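Local coordinates for conjugal transfer protein TRWB (Escherichia coli, PDB 1E9R) that probably couples the DNA-processing relaxosome to the type IV secretion channel in bacterial conjugation, acting as a membrane-anchored hexameric NTPase that moves DNA, at residues G7-A12 against G361-E366; P46-A51 against G411-A416; E72-G77 against W282-E287. All blocks are in the same frame, centred on the assembly; numbering follows the deposited sequence.

Contact 1 of 3, residues G7-A12 against G361-E366; sequences GEFGGA and GEHEVE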
# COMPACT_ATOMS: atom_id res chain seq x y z
N GLY B 7 32.19 -20.56 -24.19
CA GLY B 7 32.51 -21.34 -23.01
C GLY B 7 31.96 -20.82 -21.69
O GLY B 7 31.32 -21.58 -20.97
N GLU B 8 32.23 -19.55 -21.35
CA GLU B 8 31.76 -18.97 -20.09
C GLU B 8 30.31 -18.52 -20.17
O GLU B 8 29.45 -18.93 -19.38
CB GLU B 8 32.56 -17.72 -19.71
CG GLU B 8 34.04 -17.85 -19.55
CD GLU B 8 34.80 -17.99 -20.87
OE1 GLU B 8 34.69 -17.10 -21.75
OE2 GLU B 8 35.51 -19.01 -21.00
N PHE B 9 30.06 -17.63 -21.13
CA PHE B 9 28.75 -17.05 -21.38
C PHE B 9 27.81 -18.06 -22.03
O PHE B 9 28.10 -18.61 -23.10
CB PHE B 9 28.91 -15.82 -22.28
CG PHE B 9 27.62 -15.14 -22.62
CD1 PHE B 9 26.73 -14.76 -21.63
CD2 PHE B 9 27.30 -14.88 -23.95
CE1 PHE B 9 25.54 -14.12 -21.96
CE2 PHE B 9 26.11 -14.24 -24.29
CZ PHE B 9 25.23 -13.86 -23.29
N GLY B 10 26.67 -18.29 -21.38
CA GLY B 10 25.69 -19.24 -21.89
C GLY B 10 24.95 -18.81 -23.15
O GLY B 10 24.34 -19.64 -23.82
N GLY B 11 25.00 -17.52 -23.47
CA GLY B 11 24.33 -17.04 -24.66
C GLY B 11 25.14 -17.24 -25.93
O GLY B 11 26.09 -18.03 -25.96
N ALA B 12 24.77 -16.51 -26.97
CA ALA B 12 25.46 -16.60 -28.25
C ALA B 12 26.82 -15.92 -28.20
O ALA B 12 26.95 -14.82 -27.66
CB ALA B 12 24.61 -15.96 -29.33
N GLY B 361 23.63 -8.90 -13.46
CA GLY B 361 23.74 -7.83 -14.44
C GLY B 361 23.78 -8.18 -15.90
O GLY B 361 23.91 -9.34 -16.28
N GLU B 362 23.65 -7.14 -16.73
CA GLU B 362 23.68 -7.27 -18.19
C GLU B 362 25.02 -6.77 -18.74
O GLU B 362 25.82 -6.16 -18.03
CB GLU B 362 22.62 -6.39 -18.86
CG GLU B 362 21.21 -6.48 -18.33
CD GLU B 362 20.23 -5.77 -19.26
OE1 GLU B 362 20.51 -4.62 -19.68
OE2 GLU B 362 19.18 -6.38 -19.58
N HIS B 363 25.23 -7.03 -20.02
CA HIS B 363 26.42 -6.55 -20.70
C HIS B 363 25.97 -6.03 -22.06
O HIS B 363 24.92 -6.43 -22.56
CB HIS B 363 27.48 -7.68 -20.83
CG HIS B 363 27.06 -8.85 -21.68
ND1 HIS B 363 27.74 -10.05 -21.65
CD2 HIS B 363 26.08 -8.99 -22.59
CE1 HIS B 363 27.19 -10.88 -22.52
NE2 HIS B 363 26.18 -10.27 -23.11
N GLU B 364 26.72 -5.10 -22.63
CA GLU B 364 26.39 -4.62 -23.96
C GLU B 364 27.48 -5.26 -24.80
O GLU B 364 28.65 -5.25 -24.43
CB GLU B 364 26.42 -3.10 -24.04
CG GLU B 364 25.74 -2.60 -25.29
CD GLU B 364 25.33 -1.17 -25.19
OE1 GLU B 364 26.20 -0.33 -24.90
OE2 GLU B 364 24.13 -0.88 -25.41
N VAL B 365 27.09 -5.82 -25.93
CA VAL B 365 28.00 -6.59 -26.77
C VAL B 365 27.74 -6.41 -28.28
O VAL B 365 26.64 -6.03 -28.67
CB VAL B 365 27.83 -8.08 -26.34
CG1 VAL B 365 27.99 -8.99 -27.50
CG2 VAL B 365 28.78 -8.42 -25.21
N GLU B 366 28.76 -6.66 -29.11
CA GLU B 366 28.61 -6.57 -30.57
C GLU B 366 28.75 -7.97 -31.14
O GLU B 366 29.68 -8.70 -30.79
CB GLU B 366 29.67 -5.66 -31.20
CG GLU B 366 29.62 -4.24 -30.71
CD GLU B 366 30.56 -3.32 -31.46
OE1 GLU B 366 31.72 -3.73 -31.72
OE2 GLU B 366 30.15 -2.18 -31.79
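The Phe9 ring has the imidazole of His363 over one face and the backbone of its own loop over the other. On the first face His363 CE1 stands 3.6 Å above the Phe9 ring plane, offset toward the rim. On the opposite face the backbone N of Gly11 sits 3.4 Å above the centre of the Phe9 ring. Ala12 O lies at the ring edge, in plane. The His363 ring has Val365 CG2 of its own strand over the centre of one face, 3.7 Å above the plane.

The two rings do not stack flat. Their planes make an angle of 58° and their centroids are 4.8 Å apart. The closest pair is Phe9 CZ and His363 CE1, at 3.6 Å. His363 NE2 comes 3.7 Å from Phe9 CZ. Phe9 CG is anti to the backbone N (chi1 179°), which carries the ring out of the loop to meet His363.

The loop closes tightly on its own phenyl ring. A CB on Gly11 would collide with Phe9 CZ, and glycine avoids this. NE2 of His363 is hydrogen-bonded to Glu389 OE2 on strand 384-390, which helps to set the rotation of the imidazole. Phe14 meets the His363 ring edge-to-face. With a serine in place of Phe9, the imidazole would probably lose its partner at CE1, and the Gly11 peptide would be left without the ring beneath it.

His363 belongs to the middle strand of a small three-stranded antiparallel sheet, 16-18, 362-368 and 384-390. Neighbouring subunits pack close by: Arg19 of one touches Phe9. The arrangement is that of an N-terminal loop folded back onto the sheet it is about to join.

Contact 2 of 3, residues P46-A51 against G411-A416; sequences PMPRDA and GNRPIA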
# COMPACT_ATOMS: atom_id res chain seq x y z
N PRO B 46 40.26 -17.79 -4.89
CA PRO B 46 40.86 -16.98 -3.84
C PRO B 46 40.17 -15.62 -3.74
O PRO B 46 39.94 -14.94 -4.74
CB PRO B 46 42.33 -16.88 -4.26
CG PRO B 46 42.26 -16.98 -5.73
CD PRO B 46 41.24 -18.07 -5.96
N MET B 47 39.84 -15.25 -2.52
CA MET B 47 39.15 -14.00 -2.27
C MET B 47 40.11 -12.82 -2.16
O MET B 47 41.08 -12.86 -1.40
CB MET B 47 38.32 -14.15 -1.00
CG MET B 47 37.69 -12.87 -0.49
SD MET B 47 36.37 -13.23 0.68
CE MET B 47 35.31 -11.80 0.38
N PRO B 48 39.87 -11.76 -2.94
CA PRO B 48 40.73 -10.59 -2.89
C PRO B 48 40.79 -10.14 -1.44
O PRO B 48 39.75 -9.96 -0.80
CB PRO B 48 39.99 -9.59 -3.76
CG PRO B 48 39.38 -10.46 -4.80
CD PRO B 48 38.86 -11.63 -4.00
N ARG B 49 41.99 -9.98 -0.93
CA ARG B 49 42.19 -9.56 0.45
C ARG B 49 41.40 -8.31 0.82
O ARG B 49 40.83 -8.23 1.90
CB ARG B 49 43.68 -9.30 0.70
CG ARG B 49 44.49 -10.53 1.07
CD ARG B 49 44.52 -10.67 2.56
NE ARG B 49 45.61 -11.53 2.97
CZ ARG B 49 46.04 -11.62 4.22
NH1 ARG B 49 45.47 -10.88 5.16
NH2 ARG B 49 47.04 -12.45 4.52
N ASP B 50 41.38 -7.33 -0.09
CA ASP B 50 40.68 -6.08 0.15
C ASP B 50 39.17 -6.25 0.16
O ASP B 50 38.43 -5.34 0.57
CB ASP B 50 41.09 -5.04 -0.91
CG ASP B 50 40.68 -5.45 -2.33
OD1 ASP B 50 39.46 -5.61 -2.60
OD2 ASP B 50 41.57 -5.63 -3.19
N ALA B 51 38.70 -7.41 -0.28
CA ALA B 51 37.29 -7.70 -0.33
C ALA B 51 36.81 -8.29 1.00
O ALA B 51 35.65 -8.14 1.38
CB ALA B 51 37.00 -8.66 -1.45
N GLY B 411 33.91 -4.61 -6.43
CA GLY B 411 34.73 -3.88 -7.38
C GLY B 411 34.60 -4.33 -8.82
O GLY B 411 33.61 -4.95 -9.22
N ASN B 412 35.62 -4.01 -9.61
CA ASN B 412 35.64 -4.33 -11.03
C ASN B 412 36.23 -5.70 -11.32
O ASN B 412 37.31 -5.82 -11.89
CB ASN B 412 36.41 -3.23 -11.76
CG ASN B 412 36.30 -3.34 -13.25
OD1 ASN B 412 35.23 -3.65 -13.78
ND2 ASN B 412 37.40 -3.09 -13.94
N ARG B 413 35.50 -6.73 -10.91
CA ARG B 413 35.92 -8.11 -11.12
C ARG B 413 34.88 -8.83 -11.96
O ARG B 413 33.68 -8.63 -11.78
CB ARG B 413 36.00 -8.87 -9.80
CG ARG B 413 36.64 -8.13 -8.68
CD ARG B 413 38.13 -8.23 -8.73
NE ARG B 413 38.71 -7.65 -7.53
CZ ARG B 413 40.00 -7.68 -7.24
NH1 ARG B 413 40.86 -8.26 -8.09
NH2 ARG B 413 40.44 -7.12 -6.11
N PRO B 414 35.32 -9.67 -12.90
CA PRO B 414 34.31 -10.36 -13.69
C PRO B 414 33.70 -11.44 -12.79
O PRO B 414 34.23 -11.72 -11.71
CB PRO B 414 35.11 -10.94 -14.85
CG PRO B 414 36.46 -11.17 -14.23
CD PRO B 414 36.67 -9.92 -13.42
N ILE B 415 32.58 -12.03 -13.21
CA ILE B 415 31.95 -13.08 -12.42
C ILE B 415 32.30 -14.41 -13.08
O ILE B 415 32.68 -14.45 -14.25
CB ILE B 415 30.41 -12.94 -12.38
CG1 ILE B 415 29.84 -13.15 -13.78
CG2 ILE B 415 30.03 -11.57 -11.82
CD1 ILE B 415 28.33 -13.14 -13.85
N ALA B 416 32.17 -15.50 -12.32
CA ALA B 416 32.49 -16.82 -12.84
C ALA B 416 31.55 -17.90 -12.31
O ALA B 416 31.15 -17.86 -11.15
CB ALA B 416 33.93 -17.16 -12.48
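Arg413 reaches from its loop to the turn at Pro48 and Asp50, and meets them with the far end of its side chain. At CB the chain leaves with CG anti to the carbonyl carbon (chi1 -43°). It then bends at chi2 (-83°), and from CG onward it runs straight, so that the guanidinium is carried to Pro48. Contact starts at NE, which lies 4.0 Å from Pro48 CG. Next comes CZ, 3.8 Å from the same Pro48 CG. Pro48 CG sits over the centre of the guanidinium, and the proline ring lies against that flat face. At the tip, Arg413 NH2 is 3.4 Å from Pro48 CB.

NH2 also faces Asp50. It forms a salt bridge to Asp50 OD2 at 3.5 Å, a long one. The carboxylate is at the edge of the guanidinium, and the two planes differ by only 17°. The two side chains come from opposite directions.

Within 46-51, Ala51 N bonds to Pro48 O at 2.8 Å and holds the turn that places Asp50 beside Pro48. Asp50 OD1 makes a salt bridge to Arg54 NH2. Pro48 also touches Phe409 and Thr33 of helix 26-33.

The chemistry is therefore mixed. An apolar ring supports the flat cation, and a solvent-exposed carboxylate is shared between two arginines. The long distance to Arg413 suggests that its electrostatic link to Asp50 is modest, with the proline contact contributing much of the fit.

Contact 3 of 3, residues E72-G77 against W282-E287; sequences ELAYTG and WLFIDE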
# COMPACT_ATOMS: atom_id res chain seq x y z
N GLU B 72 33.93 -24.17 3.70
CA GLU B 72 35.19 -24.00 2.99
C GLU B 72 35.87 -22.68 3.35
O GLU B 72 37.07 -22.63 3.60
CB GLU B 72 34.94 -24.04 1.49
CG GLU B 72 36.09 -23.46 0.69
CD GLU B 72 35.89 -23.58 -0.81
OE1 GLU B 72 35.01 -24.36 -1.26
OE2 GLU B 72 36.64 -22.90 -1.53
N LEU B 73 35.10 -21.60 3.36
CA LEU B 73 35.62 -20.29 3.69
C LEU B 73 36.19 -20.26 5.11
O LEU B 73 37.28 -19.73 5.34
CB LEU B 73 34.52 -19.25 3.55
CG LEU B 73 34.81 -18.08 2.61
CD1 LEU B 73 33.59 -17.21 2.54
CD2 LEU B 73 35.99 -17.29 3.10
N ALA B 74 35.44 -20.81 6.06
CA ALA B 74 35.87 -20.84 7.46
C ALA B 74 37.16 -21.65 7.61
O ALA B 74 38.10 -21.24 8.31
CB ALA B 74 34.76 -21.44 8.32
N TYR B 75 37.18 -22.81 6.96
CA TYR B 75 38.33 -23.70 6.99
C TYR B 75 39.59 -23.00 6.50
O TYR B 75 40.60 -22.93 7.20
CB TYR B 75 38.05 -24.92 6.12
CG TYR B 75 39.25 -25.81 5.92
CD1 TYR B 75 39.97 -26.29 7.02
CD2 TYR B 75 39.64 -26.21 4.64
CE1 TYR B 75 41.07 -27.13 6.84
CE2 TYR B 75 40.73 -27.06 4.46
CZ TYR B 75 41.44 -27.52 5.56
OH TYR B 75 42.52 -28.36 5.37
N THR B 76 39.55 -22.47 5.28
CA THR B 76 40.70 -21.79 4.71
C THR B 76 41.13 -20.59 5.57
O THR B 76 42.30 -20.20 5.57
CB THR B 76 40.40 -21.33 3.26
OG1 THR B 76 39.30 -20.42 3.24
CG2 THR B 76 40.06 -22.52 2.41
N GLY B 77 40.18 -20.02 6.31
CA GLY B 77 40.49 -18.89 7.17
C GLY B 77 41.19 -19.38 8.41
O GLY B 77 42.02 -18.68 8.99
N TRP B 282 36.36 -12.97 11.85
CA TRP B 282 35.26 -13.37 10.98
C TRP B 282 33.97 -13.60 11.77
O TRP B 282 34.00 -13.99 12.93
CB TRP B 282 35.59 -14.66 10.22
CG TRP B 282 36.71 -14.52 9.24
CD1 TRP B 282 38.04 -14.52 9.52
CD2 TRP B 282 36.59 -14.31 7.83
NE1 TRP B 282 38.77 -14.33 8.37
CE2 TRP B 282 37.90 -14.20 7.31
CE3 TRP B 282 35.51 -14.21 6.94
CZ2 TRP B 282 38.16 -13.99 5.96
CZ3 TRP B 282 35.77 -14.00 5.59
CH2 TRP B 282 37.09 -13.89 5.11
N LEU B 283 32.85 -13.34 11.11
CA LEU B 283 31.53 -13.56 11.69
C LEU B 283 30.77 -14.34 10.63
O LEU B 283 30.44 -13.81 9.58
CB LEU B 283 30.81 -12.24 11.96
CG LEU B 283 29.75 -12.23 13.09
CD1 LEU B 283 28.69 -11.19 12.75
CD2 LEU B 283 29.12 -13.60 13.27
N PHE B 284 30.52 -15.61 10.91
CA PHE B 284 29.79 -16.46 9.98
C PHE B 284 28.36 -16.63 10.45
O PHE B 284 28.13 -17.14 11.54
CB PHE B 284 30.46 -17.84 9.90
CG PHE B 284 31.70 -17.84 9.07
CD1 PHE B 284 32.91 -17.43 9.61
CD2 PHE B 284 31.65 -18.22 7.72
CE1 PHE B 284 34.06 -17.39 8.82
CE2 PHE B 284 32.78 -18.18 6.92
CZ PHE B 284 34.00 -17.77 7.47
N ILE B 285 27.41 -16.19 9.62
CA ILE B 285 25.98 -16.31 9.92
C ILE B 285 25.37 -17.27 8.91
O ILE B 285 25.21 -16.92 7.75
CB ILE B 285 25.27 -14.97 9.80
CG1 ILE B 285 25.95 -13.94 10.71
CG2 ILE B 285 23.80 -15.12 10.15
CD1 ILE B 285 25.35 -12.56 10.64
N ASP B 286 25.01 -18.47 9.36
CA ASP B 286 24.43 -19.48 8.46
C ASP B 286 23.23 -19.01 7.66
O ASP B 286 23.13 -19.26 6.47
CB ASP B 286 24.03 -20.72 9.25
CG ASP B 286 22.93 -20.44 10.25
OD1 ASP B 286 23.06 -19.49 11.05
OD2 ASP B 286 21.92 -21.19 10.22
N GLU B 287 22.30 -18.33 8.33
CA GLU B 287 21.10 -17.80 7.70
C GLU B 287 20.78 -16.48 8.38
O GLU B 287 20.42 -16.43 9.54
CB GLU B 287 19.93 -18.78 7.87
CG GLU B 287 18.59 -18.22 7.43
CD GLU B 287 18.64 -17.62 6.03
OE1 GLU B 287 18.98 -18.34 5.07
OE2 GLU B 287 18.34 -16.41 5.89
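Phe284 and Trp282 point from the central sheet of a P-loop NTPase, RecA-like fold onto Leu73 and Ala74 of helix 66-79. This helix follows the probable Walker A loop. The strand leads into Asp286 and Glu287, a sequence that resembles a Walker B motif. Helix 72-77 runs nearly antiparallel to strand 282-285, at 160°, with axes 10.4 Å apart at closest approach.

The Phe284 ring is met on two sides. Phe284 CG lies anti to the carbonyl carbon (chi1 -77°), which swings the ring out to the helix. Ala74 CB lies over one face in a CH-pi contact, 4.1 Å from the centroid of the Phe284 ring and offset toward the rim. Leu73 CB is at the edge of the same ring, near its plane, 3.9 Å from Phe284 CE2. The ring also ends against the helix backbone, with Phe284 CZ 3.6 Å from Ala74 CA.

Leu73 also contacts Trp282, and their side chains cross at about a right angle. Leu73 CD2 touches the six-membered part of the indole, 4.1 Å from Trp282 CH2. All four residues are buried and the contact is apolar. The indole's one polar atom is satisfied outside it: Trp282 NE1 is hydrogen-bonded to Asp82 OD2.

In the fold
From the N terminus, the chain first passes 7-12, then 46-51, then helix segment 72-77. Segment 282-287 packs against that helix and closes contact 3, the shortest of the three loops. The chain returns to 361-366 and closes contact 1, and only then to 411-416 for contact 2. Contacts 1 and 2 therefore cross, and contact 3 falls within both. Contact 3 lies in the central sheet and its helix. Contact 2, about 17 Å away between centres, joins the loop before strand 56-59 to the loop leading into strand 415-419 of that sheet. Contact 1 ties the N-terminal loop to the small outlying sheet, about 19 Å from contact 2 between centres.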